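Local coordinates for 2OG-Fe dioxygenase family protein (Methylibium petroleiphilum, PDB 3PL0), which probably acts as an iron-dependent dioxygenase of the 2-oxoglutarate-Fe(II) type, built on a cupin fold, at residues Arg68-Phe73 / Tyr143-Pro148; Pro118-Leu123 / Asp239-Thr244; Asp171-Val176 / Leu210-Gln215. All blocks are in the same frame, centred on the assembly; numbering follows the deposited sequence.

Interaction 1 (Arg68-Phe73 / Tyr143-Pro148); sequences RRHGCF and YIEAHP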
loop_
_atom_site.group_PDB
_atom_site.type_symbol
_atom_site.label_atom_id
_atom_site.label_comp_id
_atom_site.label_asym_id
_atom_site.label_seq_id
_atom_site.Cartn_x
_atom_site.Cartn_y
_atom_site.Cartn_z
ATOM N N ARG A 68 7.841 -7.727 7.221
ATOM C CA ARG A 68 6.544 -7.080 7.314
ATOM C C ARG A 68 5.954 -7.193 8.702
ATOM O O ARG A 68 6.475 -7.878 9.595
ATOM C CB ARG A 68 5.567 -7.730 6.330
ATOM C CG ARG A 68 5.184 -9.163 6.713
ATOM C CD ARG A 68 4.668 -9.958 5.580
ATOM N NE ARG A 68 3.356 -9.486 5.133
ATOM C CZ ARG A 68 2.750 -9.898 4.024
ATOM N NH1 ARG A 68 3.306 -10.816 3.243
ATOM N NH2 ARG A 68 1.566 -9.382 3.700
ATOM N N ARG A 69 4.870 -6.456 8.858
ATOM C CA ARG A 69 3.961 -6.572 9.980
ATOM C C ARG A 69 2.587 -6.241 9.430
ATOM O O ARG A 69 2.475 -5.846 8.250
ATOM C CB ARG A 69 4.326 -5.606 11.086
ATOM C CG ARG A 69 5.544 -6.013 11.911
ATOM C CD ARG A 69 5.804 -5.001 12.972
ATOM N NE ARG A 69 7.004 -5.370 13.685
ATOM C CZ ARG A 69 7.096 -6.353 14.573
ATOM N NH1 ARG A 69 6.039 -7.053 14.974
ATOM N NH2 ARG A 69 8.279 -6.612 15.088
ATOM N N HIS A 70 1.555 -6.482 10.248
ATOM C CA HIS A 70 0.155 -6.447 9.807
ATOM C C HIS A 70 -0.731 -5.921 10.927
ATOM O O HIS A 70 -0.499 -6.200 12.117
ATOM C CB HIS A 70 -0.247 -7.853 9.368
ATOM C CG HIS A 70 -1.663 -7.989 8.903
ATOM N ND1 HIS A 70 -2.503 -8.984 9.364
ATOM C CD2 HIS A 70 -2.373 -7.295 7.974
ATOM C CE1 HIS A 70 -3.674 -8.876 8.758
ATOM N NE2 HIS A 70 -3.614 -7.875 7.893
ATOM N N GLY A 71 -1.719 -5.113 10.573
ATOM C CA GLY A 71 -2.631 -4.574 11.558
ATOM C C GLY A 71 -3.890 -4.120 10.878
ATOM O O GLY A 71 -3.851 -3.725 9.705
ATOM N N CYS A 72 -5.004 -4.157 11.616
ATOM C CA CYS A 72 -6.299 -3.860 11.008
ATOM C C CYS A 72 -7.089 -2.863 11.847
ATOM O O CYS A 72 -6.905 -2.742 13.089
ATOM C CB CYS A 72 -7.111 -5.136 10.818
ATOM S SG CYS A 72 -6.285 -6.401 9.781
ATOM N N PHE A 73 -7.989 -2.174 11.154
ATOM C CA PHE A 73 -8.711 -1.086 11.712
ATOM C C PHE A 73 -10.086 -1.036 11.094
ATOM O O PHE A 73 -10.328 -1.642 10.043
ATOM C CB PHE A 73 -7.976 0.227 11.424
ATOM C CG PHE A 73 -6.535 0.205 11.816
ATOM C CD1 PHE A 73 -5.583 -0.379 10.970
ATOM C CD2 PHE A 73 -6.107 0.753 13.011
ATOM C CE1 PHE A 73 -4.250 -0.423 11.332
ATOM C CE2 PHE A 73 -4.761 0.708 13.377
ATOM C CZ PHE A 73 -3.827 0.112 12.522
ATOM N N TYR A 143 -13.199 -1.248 6.329
ATOM C CA TYR A 143 -12.353 -2.241 6.941
ATOM C C TYR A 143 -11.000 -2.147 6.268
ATOM O O TYR A 143 -10.873 -2.387 5.048
ATOM C CB TYR A 143 -12.946 -3.631 6.759
ATOM C CG TYR A 143 -14.312 -3.705 7.398
ATOM C CD1 TYR A 143 -15.432 -3.255 6.730
ATOM C CD2 TYR A 143 -14.466 -4.145 8.721
ATOM C CE1 TYR A 143 -16.713 -3.286 7.353
ATOM C CE2 TYR A 143 -15.694 -4.187 9.326
ATOM C CZ TYR A 143 -16.814 -3.745 8.641
ATOM O OH TYR A 143 -18.040 -3.780 9.234
ATOM N N ILE A 144 -10.015 -1.759 7.070
ATOM C CA ILE A 144 -8.673 -1.340 6.616
ATOM C C ILE A 144 -7.645 -2.354 7.101
ATOM O O ILE A 144 -7.565 -2.651 8.311
ATOM C CB ILE A 144 -8.296 0.062 7.213
ATOM C CG1 ILE A 144 -9.372 1.094 6.851
ATOM C CG2 ILE A 144 -6.880 0.504 6.801
ATOM C CD1 ILE A 144 -9.165 2.460 7.490
ATOM N N GLU A 145 -6.823 -2.845 6.192
ATOM C CA GLU A 145 -5.619 -3.582 6.585
ATOM C C GLU A 145 -4.362 -2.758 6.248
ATOM O O GLU A 145 -4.335 -2.061 5.239
ATOM C CB GLU A 145 -5.569 -4.943 5.903
ATOM C CG GLU A 145 -6.813 -5.817 6.165
ATOM C CD GLU A 145 -6.676 -7.289 5.738
ATOM O OE1 GLU A 145 -5.652 -7.937 6.073
ATOM O OE2 GLU A 145 -7.635 -7.812 5.107
ATOM N N ALA A 146 -3.372 -2.797 7.135
ATOM C CA ALA A 146 -2.123 -2.097 6.924
ATOM C C ALA A 146 -1.008 -3.130 6.811
ATOM O O ALA A 146 -0.876 -3.980 7.687
ATOM C CB ALA A 146 -1.854 -1.170 8.055
ATOM N N HIS A 147 -0.195 -3.038 5.757
ATOM C CA HIS A 147 0.926 -3.947 5.572
ATOM C C HIS A 147 2.215 -3.155 5.299
ATOM O O HIS A 147 2.525 -2.839 4.137
ATOM C CB HIS A 147 0.653 -4.815 4.357
ATOM C CG HIS A 147 -0.594 -5.621 4.428
ATOM N ND1 HIS A 147 -0.581 -6.931 4.832
ATOM C CD2 HIS A 147 -1.881 -5.326 4.121
ATOM C CE1 HIS A 147 -1.813 -7.412 4.784
ATOM N NE2 HIS A 147 -2.619 -6.456 4.359
ATOM N N PRO A 148 2.963 -2.814 6.338
ATOM C CA PRO A 148 4.284 -2.225 6.098
ATOM C C PRO A 148 5.252 -3.292 5.624
ATOM O O PRO A 148 5.271 -4.402 6.190
ATOM C CB PRO A 148 4.720 -1.726 7.460
ATOM C CG PRO A 148 3.915 -2.536 8.455
ATOM C CD PRO A 148 2.614 -2.837 7.773
HETATM O O HOH W 1 1.660 -7.624 6.444
#
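His70 swings its ring across to the antiparallel strand 143-148 with CG anti to the backbone N (chi1 179°), so that NE2 donates to Glu145 OE1 at 2.7 Å. OE1 lies close to the plane of the imidazole and receives the N-H on its anti lone pair; it also takes a hydrogen bond from His90 ND1, and a carboxylate gripped by two imidazoles probably stays ionised. His147 runs alongside His70, the two rings tilted by only 25° but offset, so that they overlap little, with His70 CD2 over one face of His147 and 3.2 Å from its CE1. Arg68 is bent at chi3 (-69°), bringing NH2 to His147 ND1 in a weak bond of 3.4 Å, while NH1 forms a salt bridge with Asp56. Water 1 joins Arg68 NE, Arg69 O and His147 ND1. Cys72 SG rests on the aliphatic CG of Glu145, 3.7 Å away. The backbones form an antiparallel ladder of the double-stranded beta-helix (cupin) fold, with Gly71-Ala146 and Phe73-Ile144 as hydrogen-bonded pairs. Their face is apolar: small Ala146 sets CB against the Phe73 ring edge, 4.1 Å from CE1. Strand 237-246 borders 141-152 on its other side, and helix 118-134 packs on the Phe73 face through Trp120 and Leu124.

Interaction 2 (Pro118-Leu123 / Asp239-Thr244); sequences PSWSAL and DTLVLT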
loop_
_atom_site.group_PDB
_atom_site.type_symbol
_atom_site.label_atom_id
_atom_site.label_comp_id
_atom_site.label_asym_id
_atom_site.label_seq_id
_atom_site.Cartn_x
_atom_site.Cartn_y
_atom_site.Cartn_z
ATOM N N PRO A 118 0.242 10.677 15.673
ATOM C CA PRO A 118 -0.777 11.483 15.056
ATOM C C PRO A 118 -0.840 11.294 13.556
ATOM O O PRO A 118 -1.936 11.216 13.016
ATOM C CB PRO A 118 -0.381 12.915 15.445
ATOM C CG PRO A 118 0.362 12.751 16.713
ATOM C CD PRO A 118 1.061 11.453 16.621
ATOM N N SER A 119 0.312 11.153 12.899
ATOM C CA SER A 119 0.330 10.994 11.466
ATOM C C SER A 119 -0.319 9.694 11.008
ATOM O O SER A 119 -0.870 9.633 9.911
ATOM C CB SER A 119 1.776 11.060 10.942
ATOM O OG SER A 119 2.598 10.055 11.528
ATOM N N TRP A 120 -0.211 8.651 11.813
ATOM C CA TRP A 120 -0.830 7.367 11.455
ATOM C C TRP A 120 -2.341 7.512 11.262
ATOM O O TRP A 120 -2.869 7.194 10.195
ATOM C CB TRP A 120 -0.531 6.289 12.505
ATOM C CG TRP A 120 -1.108 4.928 12.145
ATOM C CD1 TRP A 120 -2.257 4.356 12.640
ATOM C CD2 TRP A 120 -0.602 4.010 11.164
ATOM N NE1 TRP A 120 -2.477 3.125 12.039
ATOM C CE2 TRP A 120 -1.469 2.892 11.139
ATOM C CE3 TRP A 120 0.527 4.009 10.335
ATOM C CZ2 TRP A 120 -1.245 1.789 10.306
ATOM C CZ3 TRP A 120 0.753 2.910 9.505
ATOM C CH2 TRP A 120 -0.136 1.829 9.477
ATOM N N SER A 121 -3.034 8.013 12.290
ATOM C CA SER A 121 -4.482 8.276 12.153
ATOM C C SER A 121 -4.819 9.283 11.048
ATOM O O SER A 121 -5.757 9.058 10.296
ATOM C CB SER A 121 -5.096 8.736 13.476
ATOM O OG SER A 121 -5.122 7.661 14.394
ATOM N N ALA A 122 -4.045 10.353 10.924
ATOM C CA ALA A 122 -4.283 11.369 9.912
ATOM C C ALA A 122 -4.252 10.731 8.508
ATOM O O ALA A 122 -5.130 10.985 7.677
ATOM C CB ALA A 122 -3.236 12.518 10.019
ATOM N N LEU A 123 -3.276 9.854 8.305
ATOM C CA LEU A 123 -3.110 9.124 7.059
ATOM C C LEU A 123 -4.325 8.228 6.787
ATOM O O LEU A 123 -4.992 8.400 5.789
ATOM C CB LEU A 123 -1.858 8.257 7.102
ATOM C CG LEU A 123 -1.506 7.509 5.790
ATOM C CD1 LEU A 123 -1.295 8.522 4.581
ATOM C CD2 LEU A 123 -0.319 6.614 5.998
ATOM N N ASP A 239 11.233 0.154 0.992
ATOM C CA ASP A 239 10.217 0.237 2.010
ATOM C C ASP A 239 8.972 0.876 1.470
ATOM O O ASP A 239 9.044 1.940 0.865
ATOM C CB ASP A 239 10.713 1.136 3.159
ATOM C CG ASP A 239 11.945 0.546 3.874
ATOM O OD1 ASP A 239 12.086 -0.678 3.855
ATOM O OD2 ASP A 239 12.733 1.301 4.462
ATOM N N THR A 240 7.839 0.226 1.736
ATOM C CA THR A 240 6.513 0.681 1.350
ATOM C C THR A 240 5.525 0.378 2.496
ATOM O O THR A 240 5.816 -0.405 3.469
ATOM C CB THR A 240 6.021 -0.046 0.097
ATOM O OG1 THR A 240 6.199 -1.462 0.244
ATOM C CG2 THR A 240 6.729 0.419 -1.147
ATOM N N LEU A 241 4.362 1.002 2.389
ATOM C CA LEU A 241 3.212 0.722 3.235
ATOM C C LEU A 241 2.014 0.517 2.355
ATOM O O LEU A 241 1.645 1.452 1.650
ATOM C CB LEU A 241 2.927 1.908 4.131
ATOM C CG LEU A 241 1.683 1.790 5.015
ATOM C CD1 LEU A 241 1.765 0.605 6.010
ATOM C CD2 LEU A 241 1.509 3.113 5.747
ATOM N N VAL A 242 1.388 -0.657 2.412
ATOM C CA VAL A 242 0.162 -0.909 1.656
ATOM C C VAL A 242 -1.047 -0.845 2.589
ATOM O O VAL A 242 -1.084 -1.529 3.627
ATOM C CB VAL A 242 0.208 -2.262 0.934
ATOM C CG1 VAL A 242 -1.157 -2.567 0.216
ATOM C CG2 VAL A 242 1.421 -2.289 -0.059
ATOM N N LEU A 243 -2.015 -0.005 2.247
ATOM C CA LEU A 243 -3.255 0.127 3.021
ATOM C C LEU A 243 -4.396 -0.306 2.120
ATOM O O LEU A 243 -4.495 0.153 0.957
ATOM C CB LEU A 243 -3.472 1.573 3.498
ATOM C CG LEU A 243 -2.414 2.253 4.395
ATOM C CD1 LEU A 243 -2.668 3.780 4.589
ATOM C CD2 LEU A 243 -2.304 1.548 5.731
ATOM N N THR A 244 -5.247 -1.208 2.594
ATOM C CA THR A 244 -6.366 -1.603 1.808
ATOM C C THR A 244 -7.649 -1.186 2.513
ATOM O O THR A 244 -7.764 -1.274 3.746
ATOM C CB THR A 244 -6.378 -3.109 1.526
ATOM O OG1 THR A 244 -6.526 -3.820 2.748
ATOM C CG2 THR A 244 -5.109 -3.535 0.829
#
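The first turn of helix 118-134 passes over strand 239-244 with the two segment axes 12.5 Å apart at closest approach and their directions 45° apart, a separation that large side chains must span. No hydrogen bond crosses; the contact consists of four apolar side chains, two from each element. Trp120 and Leu123, three residues apart and so on the same face of the helix, both carry CG anti to the backbone N, which throws each side chain outward to the strand. The indole delivers its six-membered ring: CZ3 lies 3.8 Å from Leu241 CD2, and CH2 is 4.3 Å from Leu243 CD2. Leu123 reaches into the same layer with one branch, its CD2 meeting Leu241 CD2 tip to tip at 4.0 Å and crossing obliquely to Leu243 CD1 at 3.9 Å. The two strand leucines, two residues apart, point to the same face but turn differently. Leu241 has CG anti to the backbone N (chi1 176°), whereas Leu243 has CG anti to its carbonyl carbon (chi1 -59°), and both offer methyl groups to the helix. Branched leucine suits this interface because its two methyls can meet two partners. Trp120 also packs on Ala146, Phe73 and helix 112-115, while strand 239-244 lies between strands 141-152 and 172-181; the helix thus packs against one face of the curled antiparallel sheet of the double-stranded beta-helix (cupin) fold.

Interaction 3 (Asp171-Val176 / Leu210-Gln215); sequences DFVAVV and LLLDDQ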
loop_
_atom_site.group_PDB
_atom_site.type_symbol
_atom_site.label_atom_id
_atom_site.label_comp_id
_atom_site.label_asym_id
_atom_site.label_seq_id
_atom_site.Cartn_x
_atom_site.Cartn_y
_atom_site.Cartn_z
ATOM N N ASP A 171 -11.824 -2.609 -2.158
ATOM C CA ASP A 171 -12.376 -1.481 -2.903
ATOM C C ASP A 171 -11.302 -0.487 -3.382
ATOM O O ASP A 171 -11.289 -0.097 -4.554
ATOM C CB ASP A 171 -13.398 -0.746 -2.069
ATOM C CG ASP A 171 -14.724 -1.496 -2.012
ATOM O OD1 ASP A 171 -15.561 -1.244 -2.905
ATOM O OD2 ASP A 171 -14.865 -2.370 -1.139
ATOM N N PHE A 172 -10.459 -0.045 -2.465
ATOM C CA PHE A 172 -9.383 0.930 -2.742
ATOM C C PHE A 172 -8.109 0.531 -2.038
ATOM O O PHE A 172 -8.148 -0.110 -0.963
ATOM C CB PHE A 172 -9.773 2.344 -2.308
ATOM C CG PHE A 172 -10.959 2.870 -3.022
ATOM C CD1 PHE A 172 -10.831 3.452 -4.259
ATOM C CD2 PHE A 172 -12.234 2.743 -2.471
ATOM C CE1 PHE A 172 -11.928 3.917 -4.933
ATOM C CE2 PHE A 172 -13.330 3.198 -3.143
ATOM C CZ PHE A 172 -13.193 3.787 -4.367
ATOM N N VAL A 173 -6.983 0.845 -2.703
ATOM C CA VAL A 173 -5.663 0.643 -2.154
ATOM C C VAL A 173 -4.840 1.920 -2.191
ATOM O O VAL A 173 -4.940 2.725 -3.155
ATOM C CB VAL A 173 -4.938 -0.474 -2.887
ATOM C CG1 VAL A 173 -3.527 -0.653 -2.294
ATOM C CG2 VAL A 173 -5.757 -1.792 -2.789
ATOM N N ALA A 174 -4.057 2.136 -1.130
ATOM C CA ALA A 174 -3.014 3.157 -1.144
ATOM C C ALA A 174 -1.700 2.480 -0.943
ATOM O O ALA A 174 -1.513 1.753 0.034
ATOM C CB ALA A 174 -3.203 4.182 -0.040
ATOM N N VAL A 175 -0.778 2.715 -1.866
ATOM C CA VAL A 175 0.621 2.312 -1.697
ATOM C C VAL A 175 1.438 3.558 -1.344
ATOM O O VAL A 175 1.584 4.475 -2.167
ATOM C CB VAL A 175 1.192 1.707 -2.972
ATOM C CG1 VAL A 175 2.676 1.283 -2.742
ATOM C CG2 VAL A 175 0.346 0.500 -3.437
ATOM N N VAL A 176 1.995 3.586 -0.142
ATOM C CA VAL A 176 2.750 4.753 0.333
ATOM C C VAL A 176 4.220 4.372 0.166
ATOM O O VAL A 176 4.642 3.314 0.641
ATOM C CB VAL A 176 2.488 5.064 1.806
ATOM C CG1 VAL A 176 3.304 6.292 2.226
ATOM C CG2 VAL A 176 1.004 5.246 2.048
ATOM N N LEU A 210 0.438 6.332 -4.006
ATOM C CA LEU A 210 -0.325 5.879 -5.137
ATOM C C LEU A 210 -1.678 5.434 -4.618
ATOM O O LEU A 210 -1.749 4.488 -3.841
ATOM C CB LEU A 210 0.381 4.699 -5.820
ATOM C CG LEU A 210 -0.358 3.919 -6.922
ATOM C CD1 LEU A 210 -0.678 4.852 -8.071
ATOM C CD2 LEU A 210 0.492 2.723 -7.375
ATOM N N LEU A 211 -2.723 6.091 -5.089
ATOM C CA LEU A 211 -4.115 5.746 -4.808
ATOM C C LEU A 211 -4.657 4.918 -5.959
ATOM O O LEU A 211 -4.443 5.284 -7.132
ATOM C CB LEU A 211 -4.970 7.003 -4.616
ATOM C CG LEU A 211 -4.491 7.971 -3.496
ATOM C CD1 LEU A 211 -5.399 9.185 -3.317
ATOM C CD2 LEU A 211 -4.269 7.216 -2.126
ATOM N N LEU A 212 -5.316 3.794 -5.648
ATOM C CA LEU A 212 -5.842 2.854 -6.651
ATOM C C LEU A 212 -7.323 2.505 -6.363
ATOM O O LEU A 212 -7.704 2.226 -5.237
ATOM C CB LEU A 212 -5.065 1.522 -6.618
ATOM C CG LEU A 212 -3.550 1.550 -6.837
ATOM C CD1 LEU A 212 -2.912 0.219 -6.389
ATOM C CD2 LEU A 212 -3.202 1.839 -8.318
ATOM N N ASP A 213 -8.147 2.529 -7.394
ATOM C CA ASP A 213 -9.486 1.954 -7.338
ATOM C C ASP A 213 -9.297 0.518 -7.749
ATOM O O ASP A 213 -9.123 0.161 -8.943
ATOM C CB ASP A 213 -10.411 2.681 -8.283
ATOM C CG ASP A 213 -11.808 2.091 -8.327
ATOM O OD1 ASP A 213 -12.057 0.964 -7.833
ATOM O OD2 ASP A 213 -12.659 2.780 -8.901
ATOM N N ASP A 214 -9.341 -0.328 -6.747
ATOM C CA ASP A 214 -9.017 -1.738 -6.930
ATOM C C ASP A 214 -9.986 -2.493 -7.836
ATOM O O ASP A 214 -9.710 -3.611 -8.241
ATOM C CB ASP A 214 -8.956 -2.424 -5.572
ATOM C CG ASP A 214 -8.209 -3.710 -5.620
ATOM O OD1 ASP A 214 -7.009 -3.692 -6.024
ATOM O OD2 ASP A 214 -8.825 -4.745 -5.291
ATOM N N GLN A 215 -11.126 -1.887 -8.144
ATOM C CA GLN A 215 -12.082 -2.492 -9.094
ATOM C C GLN A 215 -11.859 -2.023 -10.543
ATOM O O GLN A 215 -12.521 -2.493 -11.441
ATOM C CB GLN A 215 -13.535 -2.198 -8.641
ATOM C CG GLN A 215 -13.862 -2.847 -7.262
ATOM C CD GLN A 215 -15.306 -2.612 -6.802
ATOM O OE1 GLN A 215 -16.111 -1.986 -7.488
ATOM N NE2 GLN A 215 -15.617 -3.105 -5.627
#
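Backbone amides and carbonyls pair regularly between strands 172-176 and 210-213. Val173 and Leu212 exchange two bonds: Val173 N meets Leu212 O in the carbonyl plane, on a lone pair, while Leu212 N comes nearly along the C=O axis of Val173 O at 2.7 Å. Val175 and Leu210 repeat the exchange, Leu210 N to Val175 O being the straighter bond at 173°. Where the pairing ends, Asp214 N donates to Asp171 O (2.9 Å) from above the carbonyl plane. Such antiparallel pairing is the framework of the double-stranded beta-helix of the cupin fold, and on its other edge 172-181 pairs with 237-246, where Asp171 and Phe172 face Tyr245 in a classic beta bulge. The acidic residues at the turn suit its many amide donors. Asp213 OD1 accepts from Gln215 N at 3.0 Å, an Asx turn, and its OD2 forms a salt bridge with Arg135. Asp214, its CG anti to the backbone N, turns OD1 to Asp168 N and OD2 to Val170 N. Asp171 OD2 accepts from Ser247 N. Midway along one face, Ala174 CB touches Leu211 CD2 at 3.8 Å, and both residues touch Leu127 of helix 118-134; at its end, beside Asp213, the Phe172 ring stacks on Phe131.

How the interactions relate
All three contacts are buried and involve one curled antiparallel sheet, interactions 1 and 3 within it and interaction 2 between it and a helix, although interaction 3 reaches an exposed end at Gln215. Interactions 1 and 3 are strand pairings on either side of strand 237-246, about 14 Å apart between centres and without touching. Interaction 2 joins them: its strand is probably hydrogen-bonded to 141-152 through His147 N and Val242 O, and to 172-181 through Leu241 O and Val176 N. The chemistry differs accordingly. Interaction 1 adds a histidine-carboxylate network to its ladder, interaction 3 gathers aspartates at a turn, and interaction 2 is wholly apolar.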